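Local coordinates for protein catalase (Corynebacterium glutamicum, PDB 4B7H) that breaks down hydrogen peroxide into water and oxygen at a haem group, carries bound NADPH, and is inhibited by nitric oxide, at residues S32-A37 / D49-K55; F77-T83 / V307-N313; V110-Q114 / S161-L165; V376-S380 / N400-G405. All coordinates share one frame; numbering follows the deposited sequence. Where two conformers were deposited one is given.

Contact 1: residues S32-A37 / D49-K55; sequences SENISA and DIHLIEK
Glu33 meets two side chains of helix 50-59, His51 and Lys55, through a single carboxylate oxygen, and this is the tight part of the contact. Glu33 OE1 accepts from His51 NE2 at 2.8 Å and from Lys55 NZ, also at 2.8 Å, the donors arriving from opposite faces of the carboxylate plane. The imidazole offers an almost straight N-H (172°) within its own plane, yet its ring stands steeply across the carboxylate and meets OE1 from above. Lys55, one helical turn further on, comes in on the anti side at the end of a fully extended chain. A bend at chi2 (-68°) turns the Glu33 chain so that OE1 reaches both. Thr22 holds the other oxygen, and Asp157 of a neighbouring subunit also pairs with Lys55, so the lysine is shared between two carboxylates and its charge would probably favour an ionised Glu33 in this buried setting.

Toward Ala37 the fit is looser and partly wet. Asp49 OD2 takes the backbone N of Ala37 at 2.9 Å, and a water bridges the same oxygen to Ile35 O. Apolar contact is thin here, with Ser36 CB 4.0 Å from Leu52 CD2. Asp49 OD1 meanwhile accepts from Leu52 N at 3.0 Å. One carboxylate thus serves both loop and helix, an example of an N-cap that also anchors the preceding chain, here in the N-terminal arm that catalase subunits bury against one another.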
loop_
_atom_site.group_PDB
_atom_site.type_symbol
_atom_site.label_atom_id
_atom_site.label_comp_id
_atom_site.label_asym_id
_atom_site.label_seq_id
_atom_site.Cartn_x
_atom_site.Cartn_y
_atom_site.Cartn_z
ATOM N N SER A 32 -19.703 10.454 -22.084
ATOM C CA SER A 32 -20.049 9.126 -22.593
ATOM C C SER A 32 -19.451 7.991 -21.780
ATOM O O SER A 32 -18.296 8.066 -21.335
ATOM C CB SER A 32 -19.614 8.980 -24.058
ATOM O OG SER A 32 -20.054 7.746 -24.616
ATOM N N GLU A 33 -20.245 6.933 -21.617
ATOM C CA GLU A 33 -19.766 5.677 -21.048
ATOM C C GLU A 33 -19.424 4.684 -22.152
ATOM O O GLU A 33 -19.050 3.549 -21.861
ATOM C CB GLU A 33 -20.833 5.045 -20.148
ATOM C CG GLU A 33 -21.232 5.872 -18.938
ATOM C CD GLU A 33 -20.131 6.004 -17.894
ATOM O OE1 GLU A 33 -19.007 5.474 -18.094
ATOM O OE2 GLU A 33 -20.404 6.624 -16.843
ATOM N N ASN A 34 -19.568 5.116 -23.407
ATOM C CA ASN A 34 -19.486 4.226 -24.561
ATOM C C ASN A 34 -18.330 4.474 -25.524
ATOM O O ASN A 34 -17.803 3.528 -26.116
ATOM C CB ASN A 34 -20.796 4.282 -25.358
ATOM C CG ASN A 34 -21.987 3.730 -24.580
ATOM O OD1 ASN A 34 -21.825 2.943 -23.635
ATOM N ND2 ASN A 34 -23.195 4.133 -24.978
ATOM N N ILE A 35 -17.961 5.738 -25.717
ATOM C CA ILE A 35 -16.992 6.096 -26.752
ATOM C C ILE A 35 -15.923 6.987 -26.157
ATOM O O ILE A 35 -16.243 7.950 -25.455
ATOM C CB ILE A 35 -17.675 6.849 -27.923
ATOM C CG1 ILE A 35 -18.819 6.006 -28.503
ATOM C CG2 ILE A 35 -16.648 7.248 -28.990
ATOM C CD1 ILE A 35 -19.547 6.654 -29.667
ATOM N N SER A 36 -14.661 6.655 -26.431
ATOM C CA SER A 36 -13.530 7.450 -25.954
ATOM C C SER A 36 -13.087 8.472 -26.998
ATOM O O SER A 36 -13.374 8.320 -28.196
ATOM C CB SER A 36 -12.362 6.546 -25.525
ATOM O OG SER A 36 -11.950 5.673 -26.569
ATOM N N ALA A 37 -12.394 9.513 -26.541
ATOM C CA ALA A 37 -12.057 10.651 -27.399
ATOM C C ALA A 37 -10.766 10.427 -28.183
ATOM O O ALA A 37 -9.750 9.991 -27.628
ATOM C CB ALA A 37 -11.965 11.929 -26.574
ATOM N N ASP A 49 -8.735 12.238 -22.153
ATOM C CA ASP A 49 -10.084 11.748 -21.904
ATOM C C ASP A 49 -10.127 11.450 -20.405
ATOM O O ASP A 49 -9.754 10.358 -19.959
ATOM C CB ASP A 49 -10.425 10.520 -22.751
ATOM C CG ASP A 49 -11.897 10.162 -22.668
ATOM O OD1 ASP A 49 -12.483 10.398 -21.585
ATOM O OD2 ASP A 49 -12.477 9.667 -23.669
ATOM N N ILE A 50 -10.539 12.446 -19.625
ATOM C CA ILE A 50 -10.406 12.371 -18.174
ATOM C C ILE A 50 -11.244 11.229 -17.614
ATOM O O ILE A 50 -10.778 10.454 -16.774
ATOM C CB ILE A 50 -10.774 13.719 -17.497
ATOM C CG1 ILE A 50 -9.893 14.845 -18.053
ATOM C CG2 ILE A 50 -10.635 13.619 -15.979
ATOM C CD1 ILE A 50 -10.351 16.237 -17.661
ATOM N N HIS A 51 -12.474 11.112 -18.094
ATOM C CA HIS A 51 -13.341 10.034 -17.643
ATOM C C HIS A 51 -12.793 8.654 -18.004
ATOM O O HIS A 51 -12.824 7.743 -17.179
ATOM C CB HIS A 51 -14.762 10.210 -18.175
ATOM C CG HIS A 51 -15.689 9.119 -17.750
ATOM N ND1 HIS A 51 -15.913 8.812 -16.425
ATOM C CD2 HIS A 51 -16.436 8.250 -18.473
ATOM C CE1 HIS A 51 -16.761 7.800 -16.350
ATOM N NE2 HIS A 51 -17.093 7.442 -17.579
ATOM N N LEU A 52 -12.271 8.490 -19.217
ATOM C CA LEU A 52 -11.698 7.197 -19.600
ATOM C C LEU A 52 -10.624 6.754 -18.612
ATOM O O LEU A 52 -10.633 5.621 -18.122
ATOM C CB LEU A 52 -11.097 7.251 -21.003
ATOM C CG LEU A 52 -10.353 5.990 -21.449
ATOM C CD1 LEU A 52 -11.325 4.841 -21.663
ATOM C CD2 LEU A 52 -9.537 6.279 -22.716
ATOM N N ILE A 53 -9.689 7.651 -18.323
ATOM C CA ILE A 53 -8.581 7.299 -17.453
ATOM C C ILE A 53 -9.075 7.052 -16.020
ATOM O O ILE A 53 -8.630 6.118 -15.359
ATOM C CB ILE A 53 -7.451 8.348 -17.504
ATOM C CG1 ILE A 53 -6.934 8.502 -18.939
ATOM C CG2 ILE A 53 -6.333 7.978 -16.536
ATOM C CD1 ILE A 53 -6.502 7.205 -19.581
ATOM N N GLU A 54 -10.020 7.859 -15.553
ATOM C CA GLU A 54 -10.534 7.700 -14.196
ATOM C C GLU A 54 -11.267 6.356 -14.049
ATOM O O GLU A 54 -11.108 5.641 -13.049
ATOM C CB GLU A 54 -11.460 8.866 -13.856
ATOM C CG GLU A 54 -12.000 8.868 -12.448
ATOM C CD GLU A 54 -12.692 10.175 -12.137
ATOM O OE1 GLU A 54 -11.996 11.160 -11.813
ATOM O OE2 GLU A 54 -13.933 10.233 -12.236
ATOM N N LYS A 55 -12.062 6.017 -15.060
ATOM C CA LYS A 55 -12.817 4.769 -15.096
ATOM C C LYS A 55 -11.890 3.551 -15.120
ATOM O O LYS A 55 -12.066 2.607 -14.349
ATOM C CB LYS A 55 -13.734 4.780 -16.327
ATOM C CG LYS A 55 -14.727 3.629 -16.419
ATOM C CD LYS A 55 -15.745 3.896 -17.533
ATOM C CE LYS A 55 -16.764 2.770 -17.677
ATOM N NZ LYS A 55 -17.718 3.091 -18.795
HETATM O O HOH W 1 -15.142 9.881 -23.877
#

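Contact 2: residues F77-T83 / V307-N313; sequences FGELHIT and VGYFILN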
loop_
_atom_site.group_PDB
_atom_site.type_symbol
_atom_site.label_atom_id
_atom_site.label_comp_id
_atom_site.label_asym_id
_atom_site.label_seq_id
_atom_site.Cartn_x
_atom_site.Cartn_y
_atom_site.Cartn_z
ATOM N N PHE A 77 -26.669 -9.888 8.639
ATOM C CA PHE A 77 -26.815 -9.094 9.842
ATOM C C PHE A 77 -28.076 -9.537 10.551
ATOM O O PHE A 77 -28.933 -10.194 9.959
ATOM C CB PHE A 77 -26.851 -7.597 9.492
ATOM C CG PHE A 77 -25.570 -7.103 8.893
ATOM C CD1 PHE A 77 -25.304 -7.292 7.544
ATOM C CD2 PHE A 77 -24.618 -6.473 9.684
ATOM C CE1 PHE A 77 -24.105 -6.847 6.988
ATOM C CE2 PHE A 77 -23.419 -6.032 9.145
ATOM C CZ PHE A 77 -23.163 -6.217 7.787
ATOM N N GLY A 78 -28.190 -9.189 11.824
ATOM C CA GLY A 78 -29.305 -9.680 12.610
ATOM C C GLY A 78 -29.309 -9.171 14.032
ATOM O O GLY A 78 -28.887 -8.045 14.300
ATOM N N GLU A 79 -29.805 -10.006 14.944
ATOM C CA GLU A 79 -30.110 -9.581 16.311
ATOM C C GLU A 79 -29.800 -10.686 17.304
ATOM O O GLU A 79 -30.143 -11.858 17.070
ATOM C CB GLU A 79 -31.600 -9.216 16.434
ATOM C CG GLU A 79 -32.075 -8.190 15.419
ATOM C CD GLU A 79 -33.581 -8.017 15.377
ATOM O OE1 GLU A 79 -34.297 -8.611 16.217
ATOM O OE2 GLU A 79 -34.057 -7.275 14.492
ATOM N N LEU A 80 -29.174 -10.306 18.416
ATOM C CA LEU A 80 -29.002 -11.186 19.568
ATOM C C LEU A 80 -30.061 -10.843 20.611
ATOM O O LEU A 80 -30.196 -9.682 20.998
ATOM C CB LEU A 80 -27.611 -10.986 20.179
ATOM C CG LEU A 80 -27.335 -11.667 21.524
ATOM C CD1 LEU A 80 -27.309 -13.179 21.359
ATOM C CD2 LEU A 80 -26.032 -11.154 22.124
ATOM N N HIS A 81 -30.804 -11.851 21.068
ATOM C CA HIS A 81 -31.830 -11.663 22.094
ATOM C C HIS A 81 -31.506 -12.477 23.351
ATOM O O HIS A 81 -31.413 -13.703 23.293
ATOM C CB HIS A 81 -33.198 -12.099 21.562
ATOM C CG HIS A 81 -33.723 -11.239 20.457
ATOM N ND1 HIS A 81 -34.773 -10.364 20.633
ATOM C CD2 HIS A 81 -33.347 -11.122 19.162
ATOM C CE1 HIS A 81 -35.019 -9.740 19.494
ATOM N NE2 HIS A 81 -34.164 -10.179 18.587
ATOM N N ILE A 82 -31.351 -11.807 24.489
ATOM C CA ILE A 82 -31.120 -12.512 25.750
ATOM C C ILE A 82 -32.450 -12.950 26.369
ATOM O O ILE A 82 -33.385 -12.151 26.473
ATOM C CB ILE A 82 -30.332 -11.632 26.738
ATOM C CG1 ILE A 82 -29.040 -11.132 26.083
ATOM C CG2 ILE A 82 -30.041 -12.384 28.024
ATOM C CD1 ILE A 82 -28.160 -12.240 25.502
ATOM N N THR A 83 -32.537 -14.218 26.775
ATOM C CA THR A 83 -33.774 -14.761 27.346
ATOM C C THR A 83 -33.585 -15.385 28.736
ATOM O O THR A 83 -34.557 -15.806 29.374
ATOM C CB THR A 83 -34.438 -15.807 26.409
ATOM O OG1 THR A 83 -33.571 -16.939 26.248
ATOM C CG2 THR A 83 -34.754 -15.202 25.041
ATOM N N VAL A 307 -28.568 -19.063 27.232
ATOM C CA VAL A 307 -28.358 -17.628 27.391
ATOM C C VAL A 307 -29.428 -16.865 26.616
ATOM O O VAL A 307 -30.048 -15.930 27.135
ATOM C CB VAL A 307 -26.955 -17.197 26.890
ATOM C CG1 VAL A 307 -26.790 -15.688 27.002
ATOM C CG2 VAL A 307 -25.863 -17.924 27.669
ATOM N N GLY A 308 -29.644 -17.267 25.368
ATOM C CA GLY A 308 -30.569 -16.566 24.491
ATOM C C GLY A 308 -30.505 -17.150 23.095
ATOM O O GLY A 308 -30.170 -18.323 22.939
ATOM N N TYR A 309 -30.842 -16.356 22.081
ATOM C CA TYR A 309 -30.737 -16.814 20.701
ATOM C C TYR A 309 -30.306 -15.655 19.820
ATOM O O TYR A 309 -30.431 -14.489 20.209
ATOM C CB TYR A 309 -32.074 -17.385 20.201
ATOM C CG TYR A 309 -33.168 -16.347 20.009
ATOM C CD1 TYR A 309 -34.021 -16.002 21.052
ATOM C CD2 TYR A 309 -33.354 -15.721 18.778
ATOM C CE1 TYR A 309 -35.022 -15.051 20.878
ATOM C CE2 TYR A 309 -34.344 -14.771 18.591
ATOM C CZ TYR A 309 -35.180 -14.438 19.641
ATOM O OH TYR A 309 -36.168 -13.491 19.443
ATOM N N PHE A 310 -29.812 -15.961 18.626
ATOM C CA PHE A 310 -29.641 -14.916 17.627
ATOM C C PHE A 310 -30.295 -15.330 16.315
ATOM O O PHE A 310 -30.475 -16.522 16.038
ATOM C CB PHE A 310 -28.175 -14.449 17.474
ATOM C CG PHE A 310 -27.251 -15.449 16.827
ATOM C CD1 PHE A 310 -27.230 -15.606 15.446
ATOM C CD2 PHE A 310 -26.354 -16.182 17.599
ATOM C CE1 PHE A 310 -26.355 -16.501 14.846
ATOM C CE2 PHE A 310 -25.477 -17.086 17.007
ATOM C CZ PHE A 310 -25.483 -17.246 15.629
ATOM N N ILE A 311 -30.687 -14.329 15.538
ATOM C CA ILE A 311 -31.429 -14.525 14.304
ATOM C C ILE A 311 -30.777 -13.691 13.209
ATOM O O ILE A 311 -30.310 -12.579 13.468
ATOM C CB ILE A 311 -32.925 -14.138 14.505
ATOM C CG1 ILE A 311 -33.752 -14.394 13.244
ATOM C CG2 ILE A 311 -33.070 -12.697 15.013
ATOM C CD1 ILE A 311 -35.257 -14.267 13.470
ATOM N N LEU A 312 -30.697 -14.245 12.002
ATOM C CA LEU A 312 -30.147 -13.496 10.876
ATOM C C LEU A 312 -31.319 -13.028 10.024
ATOM O O LEU A 312 -32.008 -13.851 9.401
ATOM C CB LEU A 312 -29.190 -14.355 10.048
ATOM C CG LEU A 312 -28.046 -15.007 10.831
ATOM C CD1 LEU A 312 -27.138 -15.811 9.901
ATOM C CD2 LEU A 312 -27.250 -13.959 11.599
ATOM N N ASN A 313 -31.554 -11.717 10.005
ATOM C CA ASN A 313 -32.727 -11.185 9.312
ATOM C C ASN A 313 -32.457 -10.044 8.330
ATOM O O ASN A 313 -33.389 -9.381 7.885
ATOM C CB ASN A 313 -33.820 -10.778 10.319
ATOM C CG ASN A 313 -33.382 -9.648 11.245
ATOM O OD1 ASN A 313 -32.292 -9.080 11.096
ATOM N ND2 ASN A 313 -34.238 -9.314 12.208
#
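His81 and Tyr309 are cross-strand neighbours with the same heading on two antiparallel strands, 77-82 and 307-313, and the histidine can be followed atom by atom. Its CB sits over one face of the tyrosine ring, 3.9 Å from the centroid, in a CH-pi contact. From CG onward the imidazole runs parallel to the phenol, the planes 1° apart but strongly offset, with little of one ring above the other. Instead Tyr309 OH lies over the centre of the imidazole, so that CG, 3.5 Å from this OH, and then ND1, CD2 and CE1 all gather round the hydroxyl. At the far edge, His81 NE2 donates in the ring plane to Glu79 OE1 at 2.8 Å, on the anti lone pair. CG of Tyr309 stands between its own backbone N and carbonyl carbon (chi1 70°), which lays the phenol alongside the histidine.

The other oxygen, Glu79 OE2, receives Asn313 ND2 at 3.1 Å from high above the carboxylate plane; Ser4 and the backbone N of Ala5 join this group from the N-terminal segment. Beneath these side chains the strands are hydrogen-bonded at Glu79 with Ile311 and at His81 with Tyr309, where His81 N reaches Tyr309 O at 2.8 Å. On the other face, Leu80 packs on Phe130 and Phe310 on Phe126 and Leu128, inside the antiparallel barrel of the catalase fold. The two faces therefore differ in chemistry: one is greasy, while on the other a carboxylate links a histidine to an amide, fixes the imidazole's rotation and would tend to polarise it.

Contact 3: residues V110-Q114 / S161-L165; sequences VAGEQ and SQKRL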
loop_
_atom_site.group_PDB
_atom_site.type_symbol
_atom_site.label_atom_id
_atom_site.label_comp_id
_atom_site.label_asym_id
_atom_site.label_seq_id
_atom_site.Cartn_x
_atom_site.Cartn_y
_atom_site.Cartn_z
ATOM N N VAL A 110 -11.824 -22.319 4.849
ATOM C CA VAL A 110 -10.510 -21.940 5.374
ATOM C C VAL A 110 -9.414 -21.840 4.315
ATOM O O VAL A 110 -8.764 -20.803 4.182
ATOM C CB VAL A 110 -10.039 -22.917 6.474
ATOM C CG1 VAL A 110 -8.618 -22.569 6.938
ATOM C CG2 VAL A 110 -11.018 -22.906 7.638
ATOM N N ALA A 111 -9.192 -22.928 3.583
ATOM C CA ALA A 111 -8.020 -23.038 2.707
ATOM C C ALA A 111 -8.136 -22.340 1.356
ATOM O O ALA A 111 -7.171 -21.744 0.865
ATOM C CB ALA A 111 -7.651 -24.508 2.499
ATOM N N GLY A 112 -9.306 -22.433 0.739
ATOM C CA GLY A 112 -9.471 -21.950 -0.616
ATOM C C GLY A 112 -9.441 -20.438 -0.757
ATOM O O GLY A 112 -9.696 -19.695 0.198
ATOM N N GLU A 113 -9.131 -19.976 -1.966
ATOM C CA GLU A 113 -9.099 -18.552 -2.271
ATOM C C GLU A 113 -10.497 -18.029 -2.607
ATOM O O GLU A 113 -11.468 -18.778 -2.601
ATOM C CB GLU A 113 -8.120 -18.301 -3.416
ATOM C CG GLU A 113 -6.697 -18.781 -3.093
ATOM C CD GLU A 113 -6.471 -20.268 -3.336
ATOM O OE1 GLU A 113 -7.364 -20.947 -3.880
ATOM O OE2 GLU A 113 -5.386 -20.767 -2.987
ATOM N N GLN A 114 -10.541 -16.759 -2.988
ATOM C CA GLN A 114 -11.774 -16.022 -3.242
ATOM C C GLN A 114 -12.810 -16.638 -4.165
ATOM O O GLN A 114 -13.996 -16.347 -4.032
ATOM C CB GLN A 114 -11.422 -14.666 -3.822
ATOM C CG GLN A 114 -11.585 -13.542 -2.859
ATOM C CD GLN A 114 -11.599 -12.219 -3.579
ATOM O OE1 GLN A 114 -10.692 -11.914 -4.349
ATOM N NE2 GLN A 114 -12.651 -11.439 -3.367
ATOM N N SER A 161 0.327 -25.805 4.731
ATOM C CA SER A 161 0.166 -27.203 4.323
ATOM C C SER A 161 -1.191 -27.471 3.681
ATOM O O SER A 161 -1.338 -28.409 2.889
ATOM C CB SER A 161 0.412 -28.172 5.493
ATOM O OG SER A 161 -0.716 -28.271 6.348
ATOM N N GLN A 162 -2.173 -26.637 4.014
ATOM C CA GLN A 162 -3.515 -26.717 3.443
ATOM C C GLN A 162 -3.691 -25.954 2.138
ATOM O O GLN A 162 -4.728 -26.096 1.474
ATOM C CB GLN A 162 -4.518 -26.186 4.459
ATOM C CG GLN A 162 -4.689 -27.133 5.620
ATOM C CD GLN A 162 -5.476 -28.351 5.200
ATOM O OE1 GLN A 162 -6.551 -28.226 4.599
ATOM N NE2 GLN A 162 -4.941 -29.541 5.476
ATOM N N LYS A 163 -2.695 -25.135 1.790
ATOM C CA LYS A 163 -2.743 -24.298 0.596
ATOM C C LYS A 163 -1.886 -24.907 -0.523
ATOM O O LYS A 163 -1.883 -26.126 -0.686
ATOM C CB LYS A 163 -2.401 -22.836 0.932
ATOM C CG LYS A 163 -3.507 -22.127 1.726
ATOM C CD LYS A 163 -3.135 -20.677 2.018
ATOM C CE LYS A 163 -4.344 -19.789 2.330
ATOM N NZ LYS A 163 -5.207 -19.561 1.132
ATOM N N ARG A 164 -1.187 -24.095 -1.306
ATOM C CA ARG A 164 -0.558 -24.601 -2.519
ATOM C C ARG A 164 0.947 -24.746 -2.408
ATOM O O ARG A 164 1.621 -23.924 -1.772
ATOM C CB ARG A 164 -0.901 -23.694 -3.699
ATOM C CG ARG A 164 -2.395 -23.592 -3.906
ATOM C CD ARG A 164 -2.814 -22.482 -4.871
ATOM N NE ARG A 164 -4.271 -22.409 -4.868
ATOM C CZ ARG A 164 -5.063 -23.214 -5.573
ATOM N NH1 ARG A 164 -4.531 -24.116 -6.392
ATOM N NH2 ARG A 164 -6.387 -23.111 -5.468
ATOM N N LEU A 165 1.472 -25.794 -3.041
ATOM C CA LEU A 165 2.911 -25.998 -3.156
ATOM C C LEU A 165 3.579 -24.775 -3.779
ATOM O O LEU A 165 3.032 -24.150 -4.695
ATOM C CB LEU A 165 3.196 -27.221 -4.024
ATOM C CG LEU A 165 2.775 -28.581 -3.475
ATOM C CD1 LEU A 165 2.954 -29.649 -4.538
ATOM C CD2 LEU A 165 3.583 -28.917 -2.239
HETATM O O HOH W 2 -8.111 -18.799 2.400
HETATM O O HOH W 3 -3.634 -19.820 -1.226
#
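A side-on, two-pronged salt bridge between Glu113 and Arg164 ties the loop after strand 100-108 to the turn that leaves helix 155-162. Arg164 NE meets Glu113 OE2 at 2.7 Å, and Arg164 NH2 meets Glu113 OE1 at 2.9 Å. Both N-H groups point nearly straight (166° and 170°) within the guanidinium plane. The carboxylate is twisted against that plane, so OE1 is approached on its syn side and OE2 from above. The Glu113 chain, bent at chi2 (83°), approaches from the opposite direction and meets the NE/NH2 edge of an arginine that is extended as far as NE.

Alongside, Lys163, its side chain about 10 Å from the haem, gives a hydrogen bond of 2.9 Å from NZ to Ala111 O, tilted from the carbonyl plane. The direct distance from Lys163 NZ to Glu113 OE2 is 4.3 Å, beyond a salt bridge, but a water spans the gap, accepting from NZ and donating to OE2 at 2.7 Å. Nearer the helix end, Ala111 CB rests 3.5 Å from Gln162 O. Asp253 of a neighbouring subunit forms a further salt bridge with Arg164 NH1, and Val110 is backbone-bonded to His70, a residue of the nitric oxide pocket.

Two cations thus converge on one carboxylate, one directly and one through water. Such sharing would probably keep Glu113 ionised, and with both its oxygens gripped the carboxylate has little freedom to rotate.

Contact 4: residues V376-S380 / N400-G405; sequences VNTYS and NRYDKG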
loop_
_atom_site.group_PDB
_atom_site.type_symbol
_atom_site.label_atom_id
_atom_site.label_comp_id
_atom_site.label_asym_id
_atom_site.label_seq_id
_atom_site.Cartn_x
_atom_site.Cartn_y
_atom_site.Cartn_z
ATOM N N VAL A 376 -15.977 6.554 19.599
ATOM C CA VAL A 376 -14.626 6.150 19.949
ATOM C C VAL A 376 -13.853 7.374 20.428
ATOM O O VAL A 376 -13.802 8.390 19.731
ATOM C CB VAL A 376 -13.928 5.520 18.731
ATOM C CG1 VAL A 376 -12.423 5.384 18.961
ATOM C CG2 VAL A 376 -14.572 4.178 18.388
ATOM N N ASN A 377 -13.258 7.270 21.617
ATOM C CA ASN A 377 -12.474 8.350 22.207
ATOM C C ASN A 377 -11.014 7.917 22.254
ATOM O O ASN A 377 -10.593 7.199 23.160
ATOM C CB ASN A 377 -12.991 8.684 23.616
ATOM C CG ASN A 377 -12.280 9.883 24.229
ATOM O OD1 ASN A 377 -11.535 10.589 23.548
ATOM N ND2 ASN A 377 -12.501 10.113 25.517
ATOM N N THR A 378 -10.240 8.351 21.266
ATOM C CA THR A 378 -8.894 7.829 21.080
ATOM C C THR A 378 -7.912 8.948 20.795
ATOM O O THR A 378 -8.280 9.989 20.240
ATOM C CB THR A 378 -8.846 6.797 19.917
ATOM O OG1 THR A 378 -7.537 6.222 19.837
ATOM C CG2 THR A 378 -9.165 7.465 18.582
ATOM N N TYR A 379 -6.655 8.731 21.168
ATOM C CA TYR A 379 -5.591 9.662 20.807
ATOM C C TYR A 379 -4.909 9.270 19.493
ATOM O O TYR A 379 -4.048 9.994 18.990
ATOM C CB TYR A 379 -4.576 9.793 21.946
ATOM C CG TYR A 379 -5.135 10.572 23.105
ATOM C CD1 TYR A 379 -5.111 11.958 23.105
ATOM C CD2 TYR A 379 -5.705 9.926 24.195
ATOM C CE1 TYR A 379 -5.636 12.684 24.171
ATOM C CE2 TYR A 379 -6.236 10.652 25.262
ATOM C CZ TYR A 379 -6.191 12.027 25.240
ATOM O OH TYR A 379 -6.714 12.748 26.290
ATOM N N SER A 380 -5.294 8.134 18.920
ATOM C CA SER A 380 -4.775 7.776 17.599
ATOM C C SER A 380 -5.220 8.810 16.567
ATOM O O SER A 380 -6.286 9.419 16.704
ATOM C CB SER A 380 -5.264 6.392 17.171
ATOM O OG SER A 380 -4.748 5.390 18.022
ATOM N N ASN A 400 -2.955 15.386 29.771
ATOM C CA ASN A 400 -3.020 16.752 29.273
ATOM C C ASN A 400 -3.856 17.624 30.189
ATOM O O ASN A 400 -4.530 17.110 31.095
ATOM C CB ASN A 400 -3.564 16.794 27.839
ATOM C CG ASN A 400 -4.938 16.176 27.711
ATOM O OD1 ASN A 400 -5.105 15.090 27.121
ATOM N ND2 ASN A 400 -5.932 16.848 28.252
ATOM N N ARG A 401 -3.830 18.934 29.939
ATOM C CA ARG A 401 -4.529 19.904 30.786
ATOM C C ARG A 401 -5.996 20.131 30.415
ATOM O O ARG A 401 -6.652 21.022 30.969
ATOM C CB ARG A 401 -3.765 21.235 30.822
ATOM C CG ARG A 401 -3.696 22.007 29.499
ATOM C CD ARG A 401 -2.897 23.283 29.712
ATOM N NE ARG A 401 -2.747 24.108 28.515
ATOM C CZ ARG A 401 -3.637 25.019 28.128
ATOM N NH1 ARG A 401 -4.752 25.194 28.826
ATOM N NH2 ARG A 401 -3.419 25.750 27.039
ATOM N N TYR A 402 -6.508 19.311 29.500
ATOM C CA TYR A 402 -7.869 19.448 28.983
ATOM C C TYR A 402 -8.784 18.342 29.525
ATOM O O TYR A 402 -8.517 17.797 30.596
ATOM C CB TYR A 402 -7.855 19.490 27.449
ATOM C CG TYR A 402 -6.817 20.448 26.906
ATOM C CD1 TYR A 402 -7.080 21.816 26.799
ATOM C CD2 TYR A 402 -5.564 19.987 26.510
ATOM C CE1 TYR A 402 -6.113 22.693 26.311
ATOM C CE2 TYR A 402 -4.599 20.853 26.017
ATOM C CZ TYR A 402 -4.880 22.198 25.915
ATOM O OH TYR A 402 -3.912 23.044 25.428
ATOM N N ASP A 403 -9.850 18.008 28.798
ATOM C CA ASP A 403 -10.888 17.144 29.354
ATOM C C ASP A 403 -11.101 15.835 28.602
ATOM O O ASP A 403 -11.927 15.019 29.009
ATOM C CB ASP A 403 -12.223 17.896 29.421
ATOM C CG ASP A 403 -12.126 19.186 30.199
ATOM O OD1 ASP A 403 -11.499 19.181 31.280
ATOM O OD2 ASP A 403 -12.670 20.207 29.724
ATOM N N LYS A 404 -10.371 15.636 27.509
ATOM C CA LYS A 404 -10.571 14.453 26.669
ATOM C C LYS A 404 -10.426 13.135 27.449
ATOM O O LYS A 404 -11.176 12.175 27.225
ATOM C CB LYS A 404 -9.641 14.506 25.455
ATOM C CG LYS A 404 -9.746 13.318 24.517
ATOM C CD LYS A 404 -8.914 13.576 23.260
ATOM C CE LYS A 404 -8.732 12.326 22.395
ATOM N NZ LYS A 404 -9.983 11.915 21.687
ATOM N N GLY A 405 -9.473 13.101 28.370
ATOM C CA GLY A 405 -9.376 12.004 29.319
ATOM C C GLY A 405 -8.289 10.974 29.067
ATOM O O GLY A 405 -7.500 11.086 28.139
#
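One face of the Tyr379 ring carries the aliphatic end of Lys404, whose CE stands 3.6 Å above the plane, toward the rim, in a CH-pi contact. At the ring's edge, in plane, lies Gly405 O, which takes a short hydrogen bond of 2.6 Å from Tyr379 OH on a carbonyl lone pair. The amide of Asn377 is the second flat group, and it meets Lys404 twice. Its OD1 receives Lys404 NZ at 2.8 Å, with a C=O...N angle of 171°, almost in line with the carbonyl, while ND2 donates in the amide plane to Lys404 O at 3.0 Å.

Lys404 runs antiparallel to the tyrosine side chain, over its ring, and a turn at chi4 (72°) ends the otherwise extended chain near Asn377. There NZ also reaches Thr378 O at 3.0 Å from above the carbonyl plane, and Asp390 supplies a salt bridge. Any cation-pi attraction to Tyr379 is weak, since NZ is distant from the ring. Thr23 of a neighbouring subunit bonds Asn377 N. The example shows how polar side chains and backbone carbonyls can order chain without helix or strand, here after helix 343-359, in part of the long wrapping loop of catalases.

Read from the N terminus, contact 1 comes first, closing a short loop of 11 residues and pinning the N-terminal arm to the start of helix 50-59. Contact 2 then opens on strand 73-82 and closes more than 220 residues later on strand 305-314, joining distant strands of the barrel. Nested inside that long loop is contact 3, which fastens the loop after strand 100-108 to the end of helix 155-162; its nearest atoms are about 16 Å from contact 2. Contact 4 follows in series, closing a loop of 19 residues beyond helix 343-359. None cross. Contacts 1, 3 and 4 also touch neighbouring subunits, whereas contact 2 stays within its own chain.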